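Local coordinates for protein PA0821 (Pseudomonas aeruginosa, PDB 7DRG) that probably acts as the immunity protein (antitoxin) that protects Pseudomonas aeruginosa from a putative VRR-NUC nuclease effector of its type VI secretion system, at residues B[98-103]-B[109-114]; B[56-61]-B[127-132]; B[9-12]-B[16-19]; B[36-41]-B[206-211]. All blocks are in the same frame, centred on the assembly; numbering follows the deposited sequence.

Contact 1. Residues B[98-103]-B[109-114]; sequences EMMGAM and LSFCYT
The short helix 96-101, with M99 and M100, and the loop residue M103 that follows it lie against the antiparallel strand 109-114, the three selenomethionines gathering round the ring of F111. M99 and M103 both meet that ring at its edge, near its plane. The selenium of M99 is 3.8 Å from CE1 of F111, and that of M103 is 3.9 Å from CZ of F111. Each makes a Met-aromatic contact by selenium, the M99 SE direction lying 77° off the ring normal. Both side chains run past F111 in the opposite sense to it, so they lie alongside the phenyl group and do not cap its face. The arrangement is a helix-on-sheet layer joined by a tight connection: seven residues link the end of the helix to the strand, whose other backbone partners include W77 on one neighbouring strand and I129 on the next. Past the ring, the M99 chain turns at its last torsion (chi3 -72°) and carries CE to 3.4 Å from OH of Y113. M100 works at the other end. Bent at both chi2 and chi3, it swings its methyl across L109 at about a right angle, and CE sits 3.3 Å from CD2 of L109, closer than carbons usually pack. Helix 52-69 closes this end of the cluster, with R55 against M100, M103 and L109, and C59 against M100. The ring of Y113 stacks on F62 of the same helix.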
# COMPACT_ATOMS: atom_id res chain seq x y z
N GLU B 98 28.78 -23.45 -23.29
CA GLU B 98 29.30 -24.75 -22.89
C GLU B 98 28.24 -25.54 -22.13
O GLU B 98 28.11 -26.75 -22.32
CB GLU B 98 30.56 -24.57 -22.05
CG GLU B 98 31.29 -25.86 -21.68
CD GLU B 98 32.08 -26.48 -22.84
OE1 GLU B 98 32.39 -25.79 -23.82
OE2 GLU B 98 32.39 -27.69 -22.74
N MSE B 99 27.47 -24.87 -21.28
CA MSE B 99 26.42 -25.55 -20.53
C MSE B 99 25.29 -25.98 -21.46
O MSE B 99 24.75 -27.08 -21.32
CB MSE B 99 25.90 -24.65 -19.41
CG MSE B 99 26.90 -24.49 -18.28
SE MSE B 99 26.20 -23.40 -16.83
CE MSE B 99 26.24 -21.65 -17.71
N MSE B 100 24.98 -25.15 -22.44
CA MSE B 100 23.91 -25.52 -23.39
C MSE B 100 24.39 -26.68 -24.27
O MSE B 100 23.57 -27.48 -24.69
CB MSE B 100 23.53 -24.32 -24.26
CG MSE B 100 23.13 -23.10 -23.50
SE MSE B 100 21.50 -22.40 -24.30
CE MSE B 100 20.59 -23.91 -23.64
N GLY B 101 25.69 -26.73 -24.55
CA GLY B 101 26.20 -27.80 -25.40
C GLY B 101 26.12 -29.17 -24.78
O GLY B 101 26.17 -30.17 -25.51
N ALA B 102 26.02 -29.25 -23.46
CA ALA B 102 25.83 -30.52 -22.77
C ALA B 102 24.37 -30.95 -22.74
O ALA B 102 24.05 -31.96 -22.09
CB ALA B 102 26.36 -30.41 -21.34
N MSE B 103 23.49 -30.23 -23.41
CA MSE B 103 22.06 -30.48 -23.33
C MSE B 103 21.47 -30.80 -24.69
O MSE B 103 21.99 -30.37 -25.72
CB MSE B 103 21.35 -29.27 -22.71
CG MSE B 103 21.95 -28.88 -21.39
SE MSE B 103 21.11 -27.27 -20.64
CE MSE B 103 20.03 -28.11 -19.26
N LEU B 109 15.75 -25.81 -20.04
CA LEU B 109 16.67 -24.69 -19.87
C LEU B 109 16.34 -23.98 -18.57
O LEU B 109 15.21 -23.52 -18.38
CB LEU B 109 16.57 -23.71 -21.03
CG LEU B 109 16.74 -24.27 -22.43
CD1 LEU B 109 17.01 -23.12 -23.37
CD2 LEU B 109 17.86 -25.29 -22.45
N SER B 110 17.33 -23.85 -17.69
CA SER B 110 17.13 -23.14 -16.42
C SER B 110 18.44 -22.43 -16.09
O SER B 110 19.41 -23.07 -15.69
CB SER B 110 16.72 -24.10 -15.31
OG SER B 110 16.53 -23.41 -14.09
N PHE B 111 18.46 -21.11 -16.29
CA PHE B 111 19.64 -20.30 -16.03
C PHE B 111 19.19 -18.95 -15.52
O PHE B 111 18.50 -18.21 -16.24
CB PHE B 111 20.49 -20.10 -17.29
CG PHE B 111 20.98 -21.38 -17.91
CD1 PHE B 111 22.13 -22.00 -17.44
CD2 PHE B 111 20.29 -21.96 -18.97
CE1 PHE B 111 22.58 -23.17 -18.00
CE2 PHE B 111 20.74 -23.14 -19.54
CZ PHE B 111 21.88 -23.74 -19.06
N CYS B 112 19.58 -18.61 -14.29
CA CYS B 112 19.21 -17.32 -13.72
C CYS B 112 20.47 -16.65 -13.17
O CYS B 112 20.98 -17.05 -12.12
CB CYS B 112 18.16 -17.49 -12.63
SG CYS B 112 17.63 -15.91 -11.96
N TYR B 113 20.96 -15.64 -13.88
CA TYR B 113 22.11 -14.85 -13.45
C TYR B 113 21.60 -13.65 -12.66
O TYR B 113 20.72 -12.92 -13.14
CB TYR B 113 22.93 -14.36 -14.64
CG TYR B 113 23.62 -15.43 -15.44
CD1 TYR B 113 22.97 -16.06 -16.50
CD2 TYR B 113 24.93 -15.80 -15.16
CE1 TYR B 113 23.61 -17.04 -17.27
CE2 TYR B 113 25.58 -16.77 -15.93
CZ TYR B 113 24.91 -17.38 -16.96
OH TYR B 113 25.56 -18.34 -17.71
N THR B 114 22.15 -13.45 -11.47
CA THR B 114 21.73 -12.34 -10.61
C THR B 114 22.94 -11.55 -10.15
O THR B 114 24.09 -11.97 -10.32
CB THR B 114 20.93 -12.83 -9.40
OG1 THR B 114 21.79 -13.55 -8.51
CG2 THR B 114 19.77 -13.72 -9.82

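Contact 2. Residues B[56-61]-B[127-132]; sequences ESLCQC and FDIYGK
Apolar packing carries the meeting of L58 and C61, on helix 52-69, with I129 and F127, on strand 126-131. L58 turns its CD1 branch to the CG2 methyl of I129, 4.2 Å away, the two side chains slanting across one another. In I129, chi1 of -62° sets CG2 anti to the backbone N, and this is the branch that meets the leucine. One turn further along the helix, CB of C61 comes in at the edge of the F127 ring, in its plane, and lies 4.0 Å from CZ of F127. The F127 ring gets there with CG anti to the backbone N (chi1 -170°), which sends it out from the strand toward the helix.

Contacts with the helix backbone make up the rest. CZ of F127 is also 4.0 Å from the carbonyl O of L58, and CE2 of F127 lies 4.0 Å from C of C61. The end of the ring thus rests on the helix backbone, against the L58 carbonyl and the C61 main chain. That carbonyl lies oblique to the ring.

Aromatic neighbours F62 and F65 meet the same ring, while L146 of strand 144-151 touches both F127 and I129. The segment axes approach to 10.8 Å and run nearly antiparallel, at 169°. This is helix-on-sheet packing, a helix laid lengthwise on one face of an antiparallel sheet.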
# COMPACT_ATOMS: atom_id res chain seq x y z
N GLU B 56 21.23 -21.08 -29.58
CA GLU B 56 22.33 -20.22 -30.00
C GLU B 56 21.96 -18.75 -29.93
O GLU B 56 22.78 -17.91 -29.54
CB GLU B 56 22.77 -20.57 -31.42
CG GLU B 56 23.28 -21.98 -31.57
CD GLU B 56 23.62 -22.33 -33.01
OE1 GLU B 56 23.72 -21.41 -33.85
OE2 GLU B 56 23.73 -23.55 -33.29
N SER B 57 20.73 -18.41 -30.32
CA SER B 57 20.29 -17.02 -30.25
C SER B 57 20.19 -16.54 -28.81
O SER B 57 20.54 -15.39 -28.51
CB SER B 57 18.96 -16.85 -30.98
OG SER B 57 19.17 -16.88 -32.39
N LEU B 58 19.75 -17.41 -27.90
CA LEU B 58 19.75 -17.06 -26.49
C LEU B 58 21.17 -16.78 -26.00
O LEU B 58 21.39 -15.89 -25.17
CB LEU B 58 19.12 -18.19 -25.67
CG LEU B 58 17.60 -18.32 -25.78
CD1 LEU B 58 17.14 -19.65 -25.18
CD2 LEU B 58 16.91 -17.15 -25.07
N CYS B 59 22.14 -17.55 -26.49
CA CYS B 59 23.52 -17.31 -26.10
C CYS B 59 24.03 -16.00 -26.66
O CYS B 59 24.84 -15.33 -26.00
CB CYS B 59 24.40 -18.46 -26.56
SG CYS B 59 24.12 -19.95 -25.58
N GLN B 60 23.59 -15.62 -27.86
CA GLN B 60 23.96 -14.31 -28.40
C GLN B 60 23.30 -13.20 -27.59
O GLN B 60 23.93 -12.16 -27.34
CB GLN B 60 23.59 -14.23 -29.88
CG GLN B 60 23.82 -12.86 -30.53
CD GLN B 60 25.28 -12.44 -30.63
OE1 GLN B 60 26.18 -13.27 -30.69
NE2 GLN B 60 25.50 -11.13 -30.67
N CYS B 61 22.06 -13.41 -27.14
CA CYS B 61 21.44 -12.46 -26.22
C CYS B 61 22.29 -12.28 -24.97
O CYS B 61 22.52 -11.15 -24.52
CB CYS B 61 20.03 -12.91 -25.84
SG CYS B 61 18.81 -12.92 -27.15
N PHE B 127 19.48 -11.95 -15.78
CA PHE B 127 19.28 -12.61 -17.07
C PHE B 127 18.78 -14.01 -16.75
O PHE B 127 19.53 -14.81 -16.19
CB PHE B 127 20.57 -12.65 -17.89
CG PHE B 127 20.38 -13.09 -19.32
CD1 PHE B 127 20.45 -14.44 -19.66
CD2 PHE B 127 20.17 -12.16 -20.33
CE1 PHE B 127 20.30 -14.85 -20.98
CE2 PHE B 127 20.03 -12.58 -21.66
CZ PHE B 127 20.08 -13.91 -21.98
N ASP B 128 17.52 -14.29 -17.09
CA ASP B 128 16.84 -15.49 -16.61
C ASP B 128 16.21 -16.21 -17.80
O ASP B 128 15.30 -15.66 -18.43
CB ASP B 128 15.78 -15.10 -15.58
CG ASP B 128 15.10 -16.28 -14.92
OD1 ASP B 128 15.27 -17.44 -15.35
OD2 ASP B 128 14.38 -16.04 -13.93
N ILE B 129 16.66 -17.43 -18.08
CA ILE B 129 16.09 -18.27 -19.13
C ILE B 129 15.30 -19.39 -18.49
O ILE B 129 15.81 -20.10 -17.62
CB ILE B 129 17.17 -18.87 -20.05
CG1 ILE B 129 17.95 -17.77 -20.76
CG2 ILE B 129 16.54 -19.82 -21.06
CD1 ILE B 129 19.24 -18.30 -21.39
N TYR B 130 14.06 -19.56 -18.94
CA TYR B 130 13.21 -20.68 -18.52
C TYR B 130 12.70 -21.34 -19.80
O TYR B 130 11.82 -20.80 -20.47
CB TYR B 130 12.09 -20.19 -17.62
CG TYR B 130 11.11 -21.26 -17.19
CD1 TYR B 130 11.34 -22.02 -16.06
CD2 TYR B 130 9.93 -21.46 -17.89
CE1 TYR B 130 10.45 -22.98 -15.65
CE2 TYR B 130 9.02 -22.42 -17.49
CZ TYR B 130 9.29 -23.18 -16.37
OH TYR B 130 8.40 -24.14 -15.95
N GLY B 131 13.27 -22.50 -20.15
CA GLY B 131 13.02 -23.09 -21.45
C GLY B 131 12.39 -24.46 -21.40
O GLY B 131 12.93 -25.36 -20.75
N LYS B 132 11.25 -24.63 -22.06
CA LYS B 132 10.51 -25.89 -22.00
C LYS B 132 11.23 -26.99 -22.77
O LYS B 132 11.89 -26.74 -23.78
CB LYS B 132 9.10 -25.72 -22.55
CG LYS B 132 8.32 -24.56 -21.93
CD LYS B 132 8.28 -24.69 -20.41
CE LYS B 132 7.39 -25.83 -19.98
NZ LYS B 132 7.39 -26.02 -18.50

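Contact 3. Residues B[9-12]-B[16-19]; sequences AELA and HLLE
E10 reaches L17 because its chain is extended throughout: CG is anti to the backbone N (chi1 -173°), and the chain stays straight beyond it. L11 instead has CG beside its backbone N (chi1 -68°), which brings a methyl branch to the same leucine from another direction. The contact is a helix-to-strand turn at the N-terminal end of the chain, in which helix 4-13 gives way to a loop leading into strand 19-22, and the loop folds back on the helix it has just left. L17 is the side chain that both helical residues share, and its two methyl branches divide the work. The CD1 side belongs to L11: CD2 of L11 lies 3.8 Å from CG of L17 and 3.9 Å from CD1 of L17, the two leucines crossing at about a right angle. CD2 of L17 instead lies over the flat face of the E10 carboxylate.

Further apolar cover comes from helix 191-204, where M201 touches both leucines and F200 touches L11. The main chain is tied down separately, the carbonyl of L17 bonding to the hydroxyl of Y184 and that of L11 to R204. The second subunit packs close by: S197 of that other chain touches L11, and its I20 meets A9 and A12, so this turn lies at the dimer interface. Against the glutamate, CD2 of L17 stands 3.4 Å from OE1 of E10 and 3.6 Å from OE2 of E10, a methyl seated over the carboxylate plane.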
# COMPACT_ATOMS: atom_id res chain seq x y z
N ALA B 9 7.31 7.62 6.66
CA ALA B 9 7.47 8.94 6.07
C ALA B 9 7.80 8.84 4.58
O ALA B 9 7.26 9.59 3.76
CB ALA B 9 8.56 9.72 6.81
N GLU B 10 8.69 7.91 4.21
CA GLU B 10 9.05 7.76 2.81
C GLU B 10 7.86 7.30 1.97
O GLU B 10 7.64 7.79 0.86
CB GLU B 10 10.21 6.78 2.65
CG GLU B 10 10.74 6.70 1.23
CD GLU B 10 11.84 5.67 1.05
OE1 GLU B 10 12.23 5.44 -0.12
OE2 GLU B 10 12.32 5.11 2.06
N LEU B 11 7.07 6.36 2.50
CA LEU B 11 5.92 5.85 1.76
C LEU B 11 4.84 6.90 1.58
O LEU B 11 4.13 6.89 0.56
CB LEU B 11 5.35 4.62 2.47
CG LEU B 11 6.27 3.40 2.44
CD1 LEU B 11 5.76 2.33 3.39
CD2 LEU B 11 6.37 2.86 1.03
N ALA B 12 4.68 7.81 2.54
CA ALA B 12 3.63 8.81 2.44
C ALA B 12 3.87 9.80 1.30
O ALA B 12 2.90 10.40 0.82
CB ALA B 12 3.49 9.57 3.76
N HIS B 16 7.04 4.77 -4.73
CA HIS B 16 7.94 3.64 -4.90
C HIS B 16 8.99 3.56 -3.79
O HIS B 16 9.33 4.55 -3.14
CB HIS B 16 8.66 3.73 -6.25
CG HIS B 16 9.45 4.99 -6.42
ND1 HIS B 16 8.84 6.22 -6.61
CD2 HIS B 16 10.78 5.23 -6.41
CE1 HIS B 16 9.77 7.15 -6.72
NE2 HIS B 16 10.96 6.58 -6.60
N LEU B 17 9.49 2.34 -3.58
CA LEU B 17 10.70 2.07 -2.81
C LEU B 17 11.72 1.45 -3.74
O LEU B 17 11.39 0.49 -4.45
CB LEU B 17 10.43 1.12 -1.63
CG LEU B 17 9.59 1.56 -0.43
CD1 LEU B 17 9.35 0.38 0.49
CD2 LEU B 17 10.26 2.70 0.32
N LEU B 18 12.94 1.97 -3.74
CA LEU B 18 13.97 1.44 -4.63
C LEU B 18 14.48 0.08 -4.17
O LEU B 18 14.65 -0.83 -4.98
CB LEU B 18 15.14 2.42 -4.75
CG LEU B 18 14.78 3.84 -5.19
CD1 LEU B 18 16.04 4.71 -5.25
CD2 LEU B 18 14.07 3.81 -6.56
N GLU B 19 14.71 -0.08 -2.88
CA GLU B 19 15.19 -1.32 -2.30
C GLU B 19 14.29 -1.66 -1.13
O GLU B 19 13.90 -0.76 -0.37
CB GLU B 19 16.65 -1.18 -1.85
CG GLU B 19 17.35 -2.47 -1.50
CD GLU B 19 18.81 -2.23 -1.14
OE1 GLU B 19 19.11 -2.07 0.06
OE2 GLU B 19 19.65 -2.19 -2.06

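Contact 4. Residues B[36-41]-B[206-211]; sequences AVLCLR and PGLDVG
L38 and L208 make the close-packed part of this contact, a methyl-to-methyl touch in which CD1 of L38 is 3.7 Å from CD1 of L208. The two side chains meet at a slant. CG anti to the backbone N in both (chi1 -172° and 179°) carries the branch ends together, although neither side chain leaves its backbone pointing straight at the other segment.

The polar part, around R41 and D209, is looser. NH2 of R41 gives a weak hydrogen bond to OD2 of D209, 3.4 Å away but fairly straight, as part of a salt bridge. The carboxylate oxygen sits at the edge of the guanidinium, yet the two flat groups are turned 80° apart, so the bridge is single and not the paired, side-by-side kind. A water fills in: it accepts from NE of R41 at 2.9 Å and donates to OD2 of D209 at 2.7 Å. OD2 is therefore gripped twice, once directly and once through water. The other oxygen, OD1, is salt-bridged to K228, and NH1 of R41 bonds to N185, which would hold both groups in place. The arrangement is a buried salt bridge, reinforced by a bridging water, joining central strand 34-46 to the loop after helix 191-204.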
# COMPACT_ATOMS: atom_id res chain seq x y z
N ALA B 36 13.57 -7.23 -2.36
CA ALA B 36 13.07 -6.70 -3.65
C ALA B 36 13.89 -5.50 -4.09
O ALA B 36 14.27 -4.74 -3.27
CB ALA B 36 11.61 -6.33 -3.51
N VAL B 37 14.12 -5.38 -5.39
CA VAL B 37 14.85 -4.18 -5.89
C VAL B 37 14.14 -3.70 -7.15
O VAL B 37 13.85 -4.49 -7.99
CB VAL B 37 16.35 -4.42 -6.10
CG1 VAL B 37 16.62 -5.55 -7.05
CG2 VAL B 37 17.05 -3.15 -6.57
N LEU B 38 13.84 -2.42 -7.19
CA LEU B 38 13.17 -1.81 -8.34
C LEU B 38 14.19 -1.66 -9.47
O LEU B 38 15.23 -1.12 -9.25
CB LEU B 38 12.57 -0.46 -7.94
CG LEU B 38 11.67 0.21 -8.97
CD1 LEU B 38 10.49 -0.65 -9.37
CD2 LEU B 38 11.22 1.57 -8.50
N CYS B 39 13.83 -2.16 -10.63
CA CYS B 39 14.75 -2.11 -11.76
C CYS B 39 13.95 -1.97 -13.05
O CYS B 39 12.71 -1.90 -13.05
CB CYS B 39 15.65 -3.34 -11.77
SG CYS B 39 14.72 -4.88 -11.94
N LEU B 40 14.67 -1.92 -14.17
CA LEU B 40 14.07 -1.91 -15.50
C LEU B 40 14.18 -3.32 -16.06
O LEU B 40 15.27 -3.77 -16.41
CB LEU B 40 14.78 -0.89 -16.38
CG LEU B 40 14.41 -0.87 -17.86
CD1 LEU B 40 12.91 -0.73 -18.05
CD2 LEU B 40 15.15 0.28 -18.54
N ARG B 41 13.04 -4.00 -16.17
CA ARG B 41 13.01 -5.41 -16.54
C ARG B 41 12.24 -5.62 -17.83
O ARG B 41 11.20 -4.98 -18.05
CB ARG B 41 12.38 -6.25 -15.42
CG ARG B 41 12.49 -7.76 -15.63
CD ARG B 41 12.03 -8.51 -14.37
NE ARG B 41 10.58 -8.48 -14.19
CZ ARG B 41 9.99 -8.84 -13.04
NH1 ARG B 41 10.74 -9.22 -12.02
NH2 ARG B 41 8.68 -8.83 -12.93
N PRO B 206 0.91 2.15 -10.86
CA PRO B 206 0.22 1.47 -11.97
C PRO B 206 1.14 1.08 -13.11
O PRO B 206 0.76 0.20 -13.90
CB PRO B 206 -0.82 2.50 -12.43
CG PRO B 206 -1.06 3.34 -11.19
CD PRO B 206 0.30 3.45 -10.56
N GLY B 207 2.31 1.70 -13.25
CA GLY B 207 3.24 1.33 -14.29
C GLY B 207 4.15 0.17 -13.97
O GLY B 207 5.01 -0.20 -14.77
N LEU B 208 3.97 -0.44 -12.80
CA LEU B 208 4.83 -1.53 -12.37
C LEU B 208 4.29 -2.86 -12.87
O LEU B 208 3.10 -3.15 -12.69
CB LEU B 208 4.89 -1.54 -10.84
CG LEU B 208 5.75 -2.66 -10.29
CD1 LEU B 208 7.16 -2.13 -10.07
CD2 LEU B 208 5.11 -3.23 -9.02
N ASP B 209 5.15 -3.67 -13.46
CA ASP B 209 4.78 -5.05 -13.75
C ASP B 209 4.92 -5.90 -12.50
O ASP B 209 5.82 -5.68 -11.69
CB ASP B 209 5.66 -5.63 -14.87
CG ASP B 209 5.32 -7.08 -15.15
OD1 ASP B 209 4.14 -7.36 -15.44
OD2 ASP B 209 6.24 -7.94 -15.09
N VAL B 210 4.03 -6.88 -12.36
CA VAL B 210 3.96 -7.75 -11.19
C VAL B 210 3.86 -9.20 -11.66
O VAL B 210 3.25 -9.49 -12.69
CB VAL B 210 2.75 -7.38 -10.30
CG1 VAL B 210 2.56 -8.37 -9.17
CG2 VAL B 210 2.92 -5.97 -9.76
N GLY B 211 4.46 -10.10 -10.89
CA GLY B 211 4.26 -11.53 -11.08
C GLY B 211 5.50 -12.21 -11.64
O GLY B 211 6.56 -11.61 -11.81
O HOH W 1 8.66 -7.80 -16.25

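Contacts 1 and 2 belong to one layer. Their strands, 109-114 and 126-131, are antiparallel neighbours, with F111 O 2.7 Å from I129 N and L109 O 2.8 Å from G131 N, and the contact centres are about 8 Å apart. Contacts 3 and 4 meet where the loop before strand 19-22 touches strand 34-46: L18 O lies 2.8 Å from L38 N, and their centres are about 14 Å apart. Contacts 2 and 4 do not touch, their nearest atoms being about 8 Å apart, though helix 52-69 follows strand 34-46 in the chain. Contact 3 lies on the opposite side of the chain's centre from contact 2 and, alone of the four, touches the second subunit.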